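Local coordinates for DUF1460 domain-containing protein (Legionella pneumophila subsp. pneumophila, PDB 2IM9) that is of unknown function but belongs to the N-acetylmuramoyl-L-alanine amidase-like family of the papain-like peptidase clan, so probably cleaves bonds in cell-wall peptidoglycan, at residues M53-I57 / V317-P322; H120-K124 / Y144-L150; R128-N132 / W179-K183. One frame throughout, in Å; residues are numbered along the deposited sequence.

Interaction 1: M53-I57 / V317-P322; sequences MADRI and VLPEKP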
ATOM      1  N   MET A  53      -2.305   9.062 -16.776  1.00 22.16           N
ATOM      2  CA  MET A  53      -1.996   8.780 -15.375  1.00 20.86           C
ATOM      3  C   MET A  53      -1.323   7.415 -15.249  1.00 20.65           C
ATOM      4  O   MET A  53      -0.390   7.271 -14.469  1.00 19.15           O
ATOM      5  CB  MET A  53      -3.249   8.851 -14.486  1.00 21.01           C
ATOM      6  CG  MET A  53      -2.949   8.735 -12.977  1.00 20.40           C
ATOM      7  SD  MET A  53      -1.823   9.979 -12.270  1.00 16.43           S
ATOM      8  CE  MET A  53      -2.688  11.509 -12.640  1.00 20.82           C
ATOM      9  N   ALA A  54      -1.775   6.428 -16.029  1.00 19.59           N
ATOM     10  CA  ALA A  54      -1.132   5.109 -16.001  1.00 20.58           C
ATOM     11  C   ALA A  54       0.347   5.183 -16.412  1.00 20.41           C
ATOM     12  O   ALA A  54       1.212   4.529 -15.807  1.00 19.98           O
ATOM     13  CB  ALA A  54      -1.898   4.112 -16.873  1.00 20.73           C
ATOM     14  N   ASP A  55       0.646   6.007 -17.417  1.00 20.63           N
ATOM     15  CA  ASP A  55       2.027   6.185 -17.858  1.00 21.40           C
ATOM     16  C   ASP A  55       2.857   6.950 -16.829  1.00 20.46           C
ATOM     17  O   ASP A  55       4.035   6.661 -16.658  1.00 20.29           O
ATOM     18  CB  ASP A  55       2.108   6.863 -19.238  1.00 23.33           C
ATOM     19  CG  ASP A  55       1.758   5.903 -20.402  1.00 27.13           C
ATOM     20  OD1 ASP A  55       1.688   4.665 -20.208  1.00 31.36           O
ATOM     21  OD2 ASP A  55       1.559   6.398 -21.532  1.00 31.37           O
ATOM     22  N   ARG A  56       2.247   7.915 -16.150  1.00 19.41           N
ATOM     23  CA  ARG A  56       2.922   8.585 -15.023  1.00 18.60           C
ATOM     24  C   ARG A  56       3.300   7.581 -13.919  1.00 17.86           C
ATOM     25  O   ARG A  56       4.423   7.561 -13.409  1.00 16.87           O
ATOM     26  CB  ARG A  56       2.016   9.672 -14.453  1.00 19.26           C
ATOM     27  CG  ARG A  56       1.960  10.918 -15.329  1.00 19.97           C
ATOM     28  CD  ARG A  56       1.053  11.991 -14.732  1.00 21.03           C
ATOM     29  NE  ARG A  56       1.567  12.532 -13.469  1.00 19.36           N
ATOM     30  CZ  ARG A  56       2.402  13.570 -13.361  1.00 25.36           C
ATOM     31  NH1 ARG A  56       2.858  14.208 -14.450  1.00 20.83           N
ATOM     32  NH2 ARG A  56       2.780  13.976 -12.157  1.00 22.02           N
ATOM     33  N   ILE A  57       2.333   6.757 -13.548  1.00 17.50           N
ATOM     34  CA  ILE A  57       2.566   5.725 -12.530  1.00 16.52           C
ATOM     35  C   ILE A  57       3.674   4.793 -12.987  1.00 17.04           C
ATOM     36  O   ILE A  57       4.527   4.433 -12.200  1.00 15.98           O
ATOM     37  CB  ILE A  57       1.275   4.921 -12.231  1.00 16.14           C
ATOM     38  CG1 ILE A  57       0.257   5.788 -11.494  1.00 16.07           C
ATOM     39  CG2 ILE A  57       1.590   3.587 -11.451  1.00 17.33           C
ATOM     40  CD1 ILE A  57      -1.133   5.216 -11.492  1.00 15.60           C
ATOM     41  N   VAL A 317      -6.591   3.897 -10.497  1.00 17.02           N
ATOM     42  CA  VAL A 317      -6.565   5.282 -10.055  1.00 17.75           C
ATOM     43  C   VAL A 317      -7.528   6.048 -10.958  1.00 18.34           C
ATOM     44  O   VAL A 317      -7.468   5.913 -12.178  1.00 18.83           O
ATOM     45  CB  VAL A 317      -5.146   5.871 -10.169  1.00 17.31           C
ATOM     46  CG1 VAL A 317      -5.141   7.401  -9.923  1.00 18.51           C
ATOM     47  CG2 VAL A 317      -4.201   5.158  -9.221  1.00 18.54           C
ATOM     48  N   LEU A 318      -8.391   6.858 -10.357  1.00 19.01           N
ATOM     49  CA  LEU A 318      -9.442   7.543 -11.122  1.00 20.22           C
ATOM     50  C   LEU A 318      -9.033   8.893 -11.731  1.00 21.33           C
ATOM     51  O   LEU A 318      -9.361   9.173 -12.900  1.00 21.83           O
ATOM     52  CB  LEU A 318     -10.689   7.717 -10.258  1.00 20.46           C
ATOM     53  CG  LEU A 318     -11.449   6.454  -9.873  1.00 21.03           C
ATOM     54  CD1 LEU A 318     -12.536   6.805  -8.858  1.00 20.76           C
ATOM     55  CD2 LEU A 318     -12.024   5.772 -11.117  1.00 22.42           C
ATOM     56  N   PRO A 319      -8.380   9.767 -10.941  1.00 21.99           N
ATOM     57  CA  PRO A 319      -7.985  11.058 -11.522  1.00 22.88           C
ATOM     58  C   PRO A 319      -7.202  10.887 -12.826  1.00 23.97           C
ATOM     59  O   PRO A 319      -6.296  10.049 -12.908  1.00 23.61           O
ATOM     60  CB  PRO A 319      -7.102  11.669 -10.441  1.00 22.49           C
ATOM     61  CG  PRO A 319      -7.608  11.077  -9.188  1.00 22.76           C
ATOM     62  CD  PRO A 319      -8.008   9.680  -9.516  1.00 21.87           C
ATOM     63  N   GLU A 320      -7.566  11.664 -13.843  1.00 25.28           N
ATOM     64  CA  GLU A 320      -6.942  11.549 -15.169  1.00 27.58           C
ATOM     65  C   GLU A 320      -5.704  12.423 -15.333  1.00 27.37           C
ATOM     66  O   GLU A 320      -4.823  12.116 -16.133  1.00 26.63           O
ATOM     67  CB  GLU A 320      -7.953  11.876 -16.279  1.00 27.53           C
ATOM     68  CG  GLU A 320      -9.103  10.870 -16.363  1.00 30.64           C
ATOM     69  CD  GLU A 320     -10.054  11.137 -17.514  1.00 31.56           C
ATOM     70  OE1 GLU A 320     -10.506  12.298 -17.680  1.00 37.77           O
ATOM     71  OE2 GLU A 320     -10.357  10.173 -18.253  1.00 37.95           O
ATOM     72  N   LYS A 321      -5.644  13.520 -14.586  1.00 27.20           N
ATOM     73  CA  LYS A 321      -4.507  14.426 -14.694  1.00 28.91           C
ATOM     74  C   LYS A 321      -4.014  14.849 -13.316  1.00 28.38           C
ATOM     75  O   LYS A 321      -4.785  14.848 -12.374  1.00 28.25           O
ATOM     76  CB  LYS A 321      -4.867  15.646 -15.561  1.00 28.70           C
ATOM     77  CG  LYS A 321      -5.851  16.599 -14.928  1.00 30.72           C
ATOM     78  CD  LYS A 321      -6.112  17.799 -15.832  1.00 31.55           C
ATOM     79  CE  LYS A 321      -6.504  19.033 -15.015  1.00 34.92           C
ATOM     80  NZ  LYS A 321      -6.678  20.240 -15.898  1.00 35.49           N
ATOM     81  N   PRO A 322      -2.721  15.188 -13.201  1.00 28.83           N
ATOM     82  CA  PRO A 322      -2.194  15.584 -11.901  1.00 29.14           C
ATOM     83  C   PRO A 322      -2.653  16.982 -11.498  1.00 30.03           C
ATOM     84  O   PRO A 322      -3.105  17.761 -12.351  1.00 30.16           O
ATOM     85  CB  PRO A 322      -0.681  15.529 -12.101  1.00 29.44           C
ATOM     86  CG  PRO A 322      -0.472  15.735 -13.568  1.00 29.06           C
ATOM     87  CD  PRO A 322      -1.683  15.184 -14.252  1.00 28.73           C
TER
HETATM   88  O   HOH W   1      -4.943   9.963 -17.732  1.00 28.70           O
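This is a largely apolar packing contact near the periphery of the fold, in which the first turn of helix 53-63 rests against the segment that leaves strand 311-317 toward the C-terminus. Met53 buries more surface here than any other residue. Its side chain runs along the concave side of the 317-322 backbone: CG lies 4.0 Å from Val317 CG1 and 3.6 Å from Pro319 O, while the terminal CE reaches Pro322, 3.7 Å from its N and 4.1 Å from its CD. One turn on, Ile57 CD1 meets Val317 CG2 at 3.8 Å, so the valine packs against both helix residues. Strand 311-317 belongs to the antiparallel sheet of this amidase-like domain, and the contact joins its outgoing end to the helical part of the protein; Ala106 of helix 95-107 touches both Met53 and Ile57, and Leu103 of the same helix touches Val317. Pro322 also covers one face of the Arg56 guanidinium, with its CG 3.6 Å from Arg56 CZ. The polar edge of that group is held by the backbone, since Arg56 NE donates to the carbonyl O of Ala106. No direct hydrogen bond crosses the interface. Instead a water accepts from Met53 N at 2.9 Å, an amide in the first turn of the helix, and donates to Glu320 O at 2.7 Å.

Interaction 2: H120-K124 / Y144-L150; sequences HTRYK and YNQKRGL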
ATOM      1  N   HIS A 120      -2.819  13.286   2.488  1.00 17.25           N
ATOM      2  CA  HIS A 120      -4.200  12.834   2.351  1.00 18.73           C
ATOM      3  C   HIS A 120      -4.376  11.382   1.926  1.00 18.41           C
ATOM      4  O   HIS A 120      -5.465  10.853   2.045  1.00 20.64           O
ATOM      5  CB  HIS A 120      -4.993  13.771   1.429  1.00 19.55           C
ATOM      6  CG  HIS A 120      -5.409  15.030   2.108  1.00 21.70           C
ATOM      7  ND1 HIS A 120      -4.589  16.134   2.192  1.00 26.26           N
ATOM      8  CD2 HIS A 120      -6.541  15.346   2.777  1.00 24.04           C
ATOM      9  CE1 HIS A 120      -5.212  17.089   2.865  1.00 25.91           C
ATOM     10  NE2 HIS A 120      -6.399  16.636   3.225  1.00 27.37           N
ATOM     11  N   THR A 121      -3.317  10.738   1.442  1.00 17.61           N
ATOM     12  CA  THR A 121      -3.385   9.330   1.062  1.00 17.31           C
ATOM     13  C   THR A 121      -2.997   8.439   2.253  1.00 16.93           C
ATOM     14  O   THR A 121      -3.562   7.346   2.422  1.00 16.54           O
ATOM     15  CB  THR A 121      -2.463   9.024  -0.163  1.00 18.34           C
ATOM     16  OG1 THR A 121      -2.817   9.887  -1.256  1.00 18.28           O
ATOM     17  CG2 THR A 121      -2.648   7.600  -0.635  1.00 18.13           C
ATOM     18  N   ARG A 122      -2.053   8.926   3.067  1.00 15.81           N
ATOM     19  CA  ARG A 122      -1.507   8.159   4.191  1.00 16.11           C
ATOM     20  C   ARG A 122      -2.366   8.225   5.432  1.00 16.41           C
ATOM     21  O   ARG A 122      -2.349   7.287   6.230  1.00 16.67           O
ATOM     22  CB  ARG A 122      -0.108   8.652   4.573  1.00 17.01           C
ATOM     23  CG  ARG A 122       0.980   8.269   3.602  1.00 18.43           C
ATOM     24  CD  ARG A 122       2.341   8.642   4.243  1.00 20.84           C
ATOM     25  NE  ARG A 122       2.665   7.731   5.344  1.00 21.39           N
ATOM     26  CZ  ARG A 122       3.234   8.104   6.488  1.00 21.28           C
ATOM     27  NH1 ARG A 122       3.536   9.393   6.698  1.00 21.93           N
ATOM     28  NH2 ARG A 122       3.493   7.191   7.429  1.00 21.19           N
ATOM     29  N   TYR A 123      -3.106   9.328   5.590  1.00 16.17           N
ATOM     30  CA  TYR A 123      -3.881   9.596   6.806  1.00 17.59           C
ATOM     31  C   TYR A 123      -5.335   9.882   6.486  1.00 18.71           C
ATOM     32  O   TYR A 123      -5.639  10.563   5.522  1.00 18.61           O
ATOM     33  CB  TYR A 123      -3.327  10.807   7.556  1.00 17.42           C
ATOM     34  CG  TYR A 123      -1.895  10.630   7.995  1.00 17.33           C
ATOM     35  CD1 TYR A 123      -1.587  10.010   9.209  1.00 16.96           C
ATOM     36  CD2 TYR A 123      -0.854  11.084   7.198  1.00 17.49           C
ATOM     37  CE1 TYR A 123      -0.254   9.834   9.610  1.00 16.16           C
ATOM     38  CE2 TYR A 123       0.469  10.920   7.575  1.00 17.51           C
ATOM     39  CZ  TYR A 123       0.760  10.287   8.772  1.00 18.52           C
ATOM     40  OH  TYR A 123       2.073  10.150   9.133  1.00 18.41           O
ATOM     41  N   LYS A 124      -6.223   9.394   7.335  1.00 20.16           N
ATOM     42  CA  LYS A 124      -7.643   9.739   7.244  1.00 21.33           C
ATOM     43  C   LYS A 124      -7.846  11.262   7.291  1.00 21.88           C
ATOM     44  O   LYS A 124      -7.419  11.924   8.245  1.00 21.88           O
ATOM     45  CB  LYS A 124      -8.405   9.052   8.379  1.00 22.17           C
ATOM     46  CG  LYS A 124      -9.900   9.222   8.312  1.00 25.34           C
ATOM     47  CD  LYS A 124     -10.562   8.771   9.596  1.00 30.72           C
ATOM     48  CE  LYS A 124     -12.044   9.155   9.607  1.00 34.31           C
ATOM     49  NZ  LYS A 124     -12.730   8.588  10.820  1.00 37.83           N
ATOM     50  N   TYR A 144     -10.916   4.563   2.614  1.00 17.65           N
ATOM     51  CA  TYR A 144     -10.801   6.020   2.584  0.50 18.04           C
ATOM     52  C   TYR A 144     -10.391   6.556   1.224  1.00 18.51           C
ATOM     53  O   TYR A 144     -10.901   7.602   0.790  1.00 18.56           O
ATOM     54  CB  TYR A 144      -9.891   6.543   3.704  0.50 18.73           C
ATOM     55  CG  TYR A 144     -10.525   6.408   5.070  0.50 18.59           C
ATOM     56  CD1 TYR A 144     -11.780   6.963   5.332  0.50 19.82           C
ATOM     57  CD2 TYR A 144      -9.883   5.718   6.094  0.50 18.90           C
ATOM     58  CE1 TYR A 144     -12.383   6.827   6.576  0.50 20.14           C
ATOM     59  CE2 TYR A 144     -10.478   5.575   7.345  0.50 20.66           C
ATOM     60  CZ  TYR A 144     -11.729   6.133   7.576  0.50 20.36           C
ATOM     61  OH  TYR A 144     -12.324   6.012   8.803  0.50 19.38           O
ATOM     62  N   ASN A 145      -9.496   5.851   0.533  1.00 17.08           N
ATOM     63  CA  ASN A 145      -9.045   6.341  -0.767  1.00 17.97           C
ATOM     64  C   ASN A 145     -10.070   6.104  -1.880  1.00 18.08           C
ATOM     65  O   ASN A 145     -10.079   6.825  -2.875  1.00 18.75           O
ATOM     66  CB  ASN A 145      -7.623   5.848  -1.091  1.00 18.30           C
ATOM     67  CG  ASN A 145      -6.570   6.551  -0.247  1.00 19.37           C
ATOM     68  OD1 ASN A 145      -6.483   7.782  -0.243  1.00 21.46           O
ATOM     69  ND2 ASN A 145      -5.768   5.776   0.491  1.00 17.65           N
ATOM     70  N   GLN A 146     -10.950   5.125  -1.688  1.00 18.55           N
ATOM     71  CA  GLN A 146     -12.086   4.940  -2.588  1.00 19.94           C
ATOM     72  C   GLN A 146     -13.115   6.028  -2.324  1.00 21.84           C
ATOM     73  O   GLN A 146     -13.604   6.673  -3.270  1.00 22.18           O
ATOM     74  CB  GLN A 146     -12.714   3.556  -2.424  1.00 19.70           C
ATOM     75  CG  GLN A 146     -11.925   2.434  -3.089  1.00 18.50           C
ATOM     76  CD  GLN A 146     -12.285   1.047  -2.550  1.00 19.86           C
ATOM     77  OE1 GLN A 146     -11.579   0.052  -2.814  1.00 20.64           O
ATOM     78  NE2 GLN A 146     -13.359   0.974  -1.773  1.00 18.79           N
ATOM     79  N   LYS A 147     -13.412   6.255  -1.044  1.00 23.61           N
ATOM     80  CA  LYS A 147     -14.433   7.246  -0.651  1.00 25.68           C
ATOM     81  C   LYS A 147     -14.111   8.640  -1.178  1.00 25.81           C
ATOM     82  O   LYS A 147     -15.013   9.366  -1.622  1.00 27.12           O
ATOM     83  CB  LYS A 147     -14.679   7.236   0.871  1.00 26.68           C
ATOM     84  CG  LYS A 147     -15.399   5.968   1.365  1.00 28.54           C
ATOM     85  CD  LYS A 147     -16.884   6.175   1.677  1.00 33.30           C
ATOM     86  CE  LYS A 147     -17.592   4.841   1.993  1.00 33.41           C
ATOM     87  NZ  LYS A 147     -17.005   4.085   3.159  1.00 36.41           N
ATOM     88  N   ARG A 148     -12.830   8.995  -1.201  1.00 25.38           N
ATOM     89  CA  ARG A 148     -12.445  10.328  -1.641  1.00 25.57           C
ATOM     90  C   ARG A 148     -12.146  10.411  -3.140  1.00 24.43           C
ATOM     91  O   ARG A 148     -11.753  11.461  -3.658  1.00 24.80           O
ATOM     92  CB  ARG A 148     -11.305  10.857  -0.796  1.00 25.86           C
ATOM     93  CG  ARG A 148      -9.984  10.261  -1.106  1.00 26.66           C
ATOM     94  CD  ARG A 148      -9.020  10.699  -0.052  1.00 29.62           C
ATOM     95  NE  ARG A 148      -7.684  10.262  -0.402  1.00 30.19           N
ATOM     96  CZ  ARG A 148      -6.798  11.006  -1.052  1.00 31.55           C
ATOM     97  NH1 ARG A 148      -7.101  12.244  -1.410  1.00 30.26           N
ATOM     98  NH2 ARG A 148      -5.600  10.505  -1.328  1.00 30.58           N
ATOM     99  N   GLY A 149     -12.353   9.299  -3.834  1.00 23.39           N
ATOM    100  CA  GLY A 149     -12.327   9.291  -5.293  1.00 21.58           C
ATOM    101  C   GLY A 149     -10.974   9.093  -5.936  1.00 20.80           C
ATOM    102  O   GLY A 149     -10.808   9.358  -7.133  1.00 20.83           O
ATOM    103  N   LEU A 150     -10.005   8.612  -5.156  1.00 19.51           N
ATOM    104  CA  LEU A 150      -8.689   8.289  -5.705  1.00 18.66           C
ATOM    105  C   LEU A 150      -8.669   6.922  -6.394  1.00 17.88           C
ATOM    106  O   LEU A 150      -8.101   6.783  -7.507  1.00 17.80           O
ATOM    107  CB  LEU A 150      -7.610   8.352  -4.618  1.00 18.44           C
ATOM    108  CG  LEU A 150      -6.205   7.947  -5.079  1.00 19.55           C
ATOM    109  CD1 LEU A 150      -5.738   8.813  -6.244  1.00 19.71           C
ATOM    110  CD2 LEU A 150      -5.201   8.037  -3.914  1.00 19.66           C
TER
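Lys124, Thr121 and Tyr144 lose the most surface here, closely followed by Arg148. The extended aliphatic chain of Lys124 lies over the Tyr144 ring in a CH-pi contact, its CG 3.8 Å from the ring centroid and 15° off the normal, and this course brings Lys124 NZ to within 3.3 Å of Tyr144 OH in a weak hydrogen bond. Thr121, in the last turn of its helix, receives a weak bond at its carbonyl: Asn145 ND2 lies 3.3 Å from Thr121 O, which Asn134 also reaches. The contact thus packs the C-terminal ends of helices 111-122 and 137-147 together, and the latter finishes in a Schellman motif, with Gly149 at positive phi and Leu150 N bonded to Asn145 O at 2.9 Å. Arg148 NE donates to Asn145 OD1 at 2.8 Å, which holds the guanidinium with one face turned to His120 O. Arg148 NH1 bonds the carbonyls of Cys327 and Gln328, beside the Cys117-Cys327 disulfide that ties helix 111-122 to the C-terminal tail.

Interaction 3: R128-N132 / W179-K183; sequences RSYIN and WYNHK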
ATOM      1  N   ARG A 128      -2.611  14.399  10.352  1.00 20.52           N
ATOM      2  CA  ARG A 128      -1.437  13.598  10.713  1.00 20.68           C
ATOM      3  C   ARG A 128      -1.419  13.153  12.171  1.00 19.43           C
ATOM      4  O   ARG A 128      -1.321  13.971  13.099  1.00 19.84           O
ATOM      5  CB  ARG A 128      -0.153  14.376  10.401  1.00 21.24           C
ATOM      6  CG  ARG A 128       1.138  13.623  10.771  1.00 22.37           C
ATOM      7  CD  ARG A 128       2.344  14.580  10.908  1.00 23.49           C
ATOM      8  NE  ARG A 128       2.384  15.576   9.837  1.00 28.50           N
ATOM      9  CZ  ARG A 128       2.539  15.297   8.544  1.00 29.80           C
ATOM     10  NH1 ARG A 128       2.561  16.285   7.655  1.00 31.46           N
ATOM     11  NH2 ARG A 128       2.663  14.038   8.133  1.00 30.89           N
ATOM     12  N   SER A 129      -1.509  11.841  12.369  1.00 17.72           N
ATOM     13  CA  SER A 129      -1.364  11.253  13.705  1.00 16.88           C
ATOM     14  C   SER A 129      -1.203   9.760  13.544  1.00 16.28           C
ATOM     15  O   SER A 129      -1.629   9.194  12.525  1.00 15.11           O
ATOM     16  CB  SER A 129      -2.588  11.566  14.586  1.00 17.48           C
ATOM     17  OG  SER A 129      -3.710  10.799  14.167  1.00 18.96           O
ATOM     18  N   TYR A 130      -0.586   9.118  14.540  1.00 15.00           N
ATOM     19  CA  TYR A 130      -0.463   7.664  14.508  1.00 15.30           C
ATOM     20  C   TYR A 130      -1.825   6.980  14.299  1.00 15.10           C
ATOM     21  O   TYR A 130      -1.957   6.118  13.431  1.00 14.87           O
ATOM     22  CB  TYR A 130       0.243   7.110  15.753  1.00 15.00           C
ATOM     23  CG  TYR A 130       0.606   5.647  15.558  1.00 15.58           C
ATOM     24  CD1 TYR A 130       1.853   5.284  15.067  1.00 14.80           C
ATOM     25  CD2 TYR A 130      -0.328   4.639  15.796  1.00 15.53           C
ATOM     26  CE1 TYR A 130       2.186   3.951  14.867  1.00 15.25           C
ATOM     27  CE2 TYR A 130      -0.015   3.286  15.586  1.00 14.10           C
ATOM     28  CZ  TYR A 130       1.240   2.954  15.117  1.00 15.46           C
ATOM     29  OH  TYR A 130       1.565   1.632  14.884  1.00 17.21           O
ATOM     30  N   ILE A 131      -2.840   7.371  15.069  1.00 15.39           N
ATOM     31  CA  ILE A 131      -4.106   6.641  15.001  1.00 15.91           C
ATOM     32  C   ILE A 131      -4.846   6.916  13.704  1.00 16.04           C
ATOM     33  O   ILE A 131      -5.645   6.092  13.291  1.00 17.09           O
ATOM     34  CB  ILE A 131      -5.045   6.903  16.198  1.00 16.98           C
ATOM     35  CG1 ILE A 131      -5.570   8.338  16.168  1.00 18.83           C
ATOM     36  CG2 ILE A 131      -4.351   6.537  17.519  1.00 16.47           C
ATOM     37  CD1 ILE A 131      -6.763   8.553  17.070  1.00 25.01           C
ATOM     38  N   ASN A 132      -4.597   8.076  13.084  1.00 16.11           N
ATOM     39  CA  ASN A 132      -5.223   8.406  11.798  1.00 15.91           C
ATOM     40  C   ASN A 132      -4.497   7.777  10.606  1.00 15.27           C
ATOM     41  O   ASN A 132      -5.004   7.775   9.488  1.00 15.75           O
ATOM     42  CB  ASN A 132      -5.297   9.925  11.596  1.00 17.21           C
ATOM     43  CG  ASN A 132      -6.439  10.577  12.343  1.00 20.79           C
ATOM     44  OD1 ASN A 132      -7.336   9.909  12.864  1.00 24.13           O
ATOM     45  ND2 ASN A 132      -6.411  11.906  12.401  1.00 24.50           N
ATOM     46  N   TRP A 179      -5.622  -4.995  18.341  1.00 13.97           N
ATOM     47  CA  TRP A 179      -4.359  -4.783  17.647  1.00 13.75           C
ATOM     48  C   TRP A 179      -3.489  -3.821  18.478  1.00 13.94           C
ATOM     49  O   TRP A 179      -2.289  -4.069  18.673  1.00 14.30           O
ATOM     50  CB  TRP A 179      -4.646  -4.214  16.262  1.00 13.61           C
ATOM     51  CG  TRP A 179      -3.440  -3.926  15.403  1.00 14.46           C
ATOM     52  CD1 TRP A 179      -2.593  -4.839  14.826  1.00 15.52           C
ATOM     53  CD2 TRP A 179      -3.007  -2.634  14.957  1.00 14.41           C
ATOM     54  NE1 TRP A 179      -1.637  -4.185  14.068  1.00 15.30           N
ATOM     55  CE2 TRP A 179      -1.865  -2.831  14.138  1.00 15.47           C
ATOM     56  CE3 TRP A 179      -3.467  -1.330  15.182  1.00 14.69           C
ATOM     57  CZ2 TRP A 179      -1.170  -1.758  13.532  1.00 15.16           C
ATOM     58  CZ3 TRP A 179      -2.771  -0.253  14.581  1.00 15.09           C
ATOM     59  CH2 TRP A 179      -1.632  -0.484  13.771  1.00 15.84           C
ATOM     60  N   TYR A 180      -4.094  -2.751  18.994  1.00 13.92           N
ATOM     61  CA  TYR A 180      -3.330  -1.819  19.834  1.00 14.06           C
ATOM     62  C   TYR A 180      -2.818  -2.518  21.075  1.00 14.52           C
ATOM     63  O   TYR A 180      -1.647  -2.365  21.421  1.00 15.44           O
ATOM     64  CB  TYR A 180      -4.118  -0.547  20.186  1.00 14.34           C
ATOM     65  CG  TYR A 180      -4.001   0.467  19.092  1.00 13.62           C
ATOM     66  CD1 TYR A 180      -4.888   0.459  18.016  1.00 12.77           C
ATOM     67  CD2 TYR A 180      -2.951   1.407  19.087  1.00 15.35           C
ATOM     68  CE1 TYR A 180      -4.768   1.387  16.987  1.00 14.11           C
ATOM     69  CE2 TYR A 180      -2.810   2.327  18.053  1.00 15.23           C
ATOM     70  CZ  TYR A 180      -3.708   2.300  17.004  1.00 15.15           C
ATOM     71  OH  TYR A 180      -3.561   3.190  15.981  1.00 16.06           O
ATOM     72  N   ASN A 181      -3.671  -3.338  21.685  1.00 13.79           N
ATOM     73  CA  ASN A 181      -3.332  -4.007  22.939  1.00 14.71           C
ATOM     74  C   ASN A 181      -2.115  -4.904  22.796  1.00 14.75           C
ATOM     75  O   ASN A 181      -1.321  -5.039  23.728  1.00 15.14           O
ATOM     76  CB  ASN A 181      -4.530  -4.793  23.472  1.00 15.25           C
ATOM     77  CG  ASN A 181      -4.259  -5.410  24.819  1.00 18.18           C
ATOM     78  OD1 ASN A 181      -3.889  -4.724  25.793  1.00 19.02           O
ATOM     79  ND2 ASN A 181      -4.426  -6.713  24.891  1.00 20.89           N
ATOM     80  N   HIS A 182      -1.969  -5.499  21.615  1.00 14.65           N
ATOM     81  CA  HIS A 182      -0.827  -6.381  21.302  1.00 15.06           C
ATOM     82  C   HIS A 182       0.511  -5.676  21.021  1.00 15.01           C
ATOM     83  O   HIS A 182       1.545  -6.331  20.864  1.00 14.98           O
ATOM     84  CB  HIS A 182      -1.172  -7.267  20.106  1.00 15.59           C
ATOM     85  CG  HIS A 182      -1.763  -8.591  20.490  1.00 17.80           C
ATOM     86  ND1 HIS A 182      -3.058  -8.729  20.939  1.00 20.99           N
ATOM     87  CD2 HIS A 182      -1.225  -9.832  20.504  1.00 18.11           C
ATOM     88  CE1 HIS A 182      -3.306 -10.010  21.175  1.00 20.17           C
ATOM     89  NE2 HIS A 182      -2.206 -10.698  20.922  1.00 21.56           N
ATOM     90  N   LYS A 183       0.500  -4.354  20.905  1.00 14.50           N
ATOM     91  CA  LYS A 183       1.734  -3.655  20.550  1.00 14.64           C
ATOM     92  C   LYS A 183       2.796  -3.671  21.639  1.00 14.98           C
ATOM     93  O   LYS A 183       2.489  -3.738  22.832  1.00 15.06           O
ATOM     94  CB  LYS A 183       1.440  -2.210  20.159  1.00 13.82           C
ATOM     95  CG  LYS A 183       0.687  -2.095  18.855  1.00 15.85           C
ATOM     96  CD  LYS A 183       0.388  -0.629  18.538  1.00 17.45           C
ATOM     97  CE  LYS A 183      -0.126  -0.448  17.094  1.00 19.09           C
ATOM     98  NZ  LYS A 183       0.844  -1.011  16.086  1.00 21.57           N
TER
HETATM   99  O   HOH W   2      -5.505   3.254  14.100  1.00 17.81           O
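An aromatic cluster joins the loop between helices 111-122 and 137-147 to the end of helix 176-181, within the amidase-like domain. Midway along the loop Ser129 forms an ST motif, its OG accepting from Asn132 N at 3.1 Å, and the turn it forms carries Tyr130 and Ile131. The Tyr130 side chain reaches across to the helix: its CE2 is 3.8 Å from Tyr180 CE2, and its OH is 4.0 Å from Trp179 CH2. Tyr180 OH comes up at the edge of the Tyr130 ring, 3.5 Å from Tyr130 CD2, and also lies 3.8 Å from Ile131 CG2. Leu205 of helix 195-209 touches Tyr130, Ile131 and Tyr180, while the ring of His135 meets those of Tyr130 and Trp179. Two polar links complete the junction. Lys183 NZ donates to Tyr130 OH at 3.0 Å and has a further, weak bond to Thr187. The second link is a water that donates to Ile131 O at 3.0 Å and lies 2.7 Å from Tyr180 OH.

Interaction 2 lies between the other two and touches both. Toward interaction 1, with centres 15 Å apart, Leu318 N lies 2.9 Å from Leu150 O, a probable hydrogen bond that joins Leu150, whose own N closes the Schellman motif, to the segment packed on Met53. Toward interaction 3, with centres 18 Å apart, Lys124 N lies 3.0 Å from Asn132 O, again a probable hydrogen bond. Interactions 1 and 3 themselves do not meet: their centres are 31 Å apart, their nearest atoms about 19 Å, and they sit on opposite sides of the chain's centre. In sequence, 53-57 and 317-322 bracket the other four segments, whereas the segments of interactions 2 and 3 alternate.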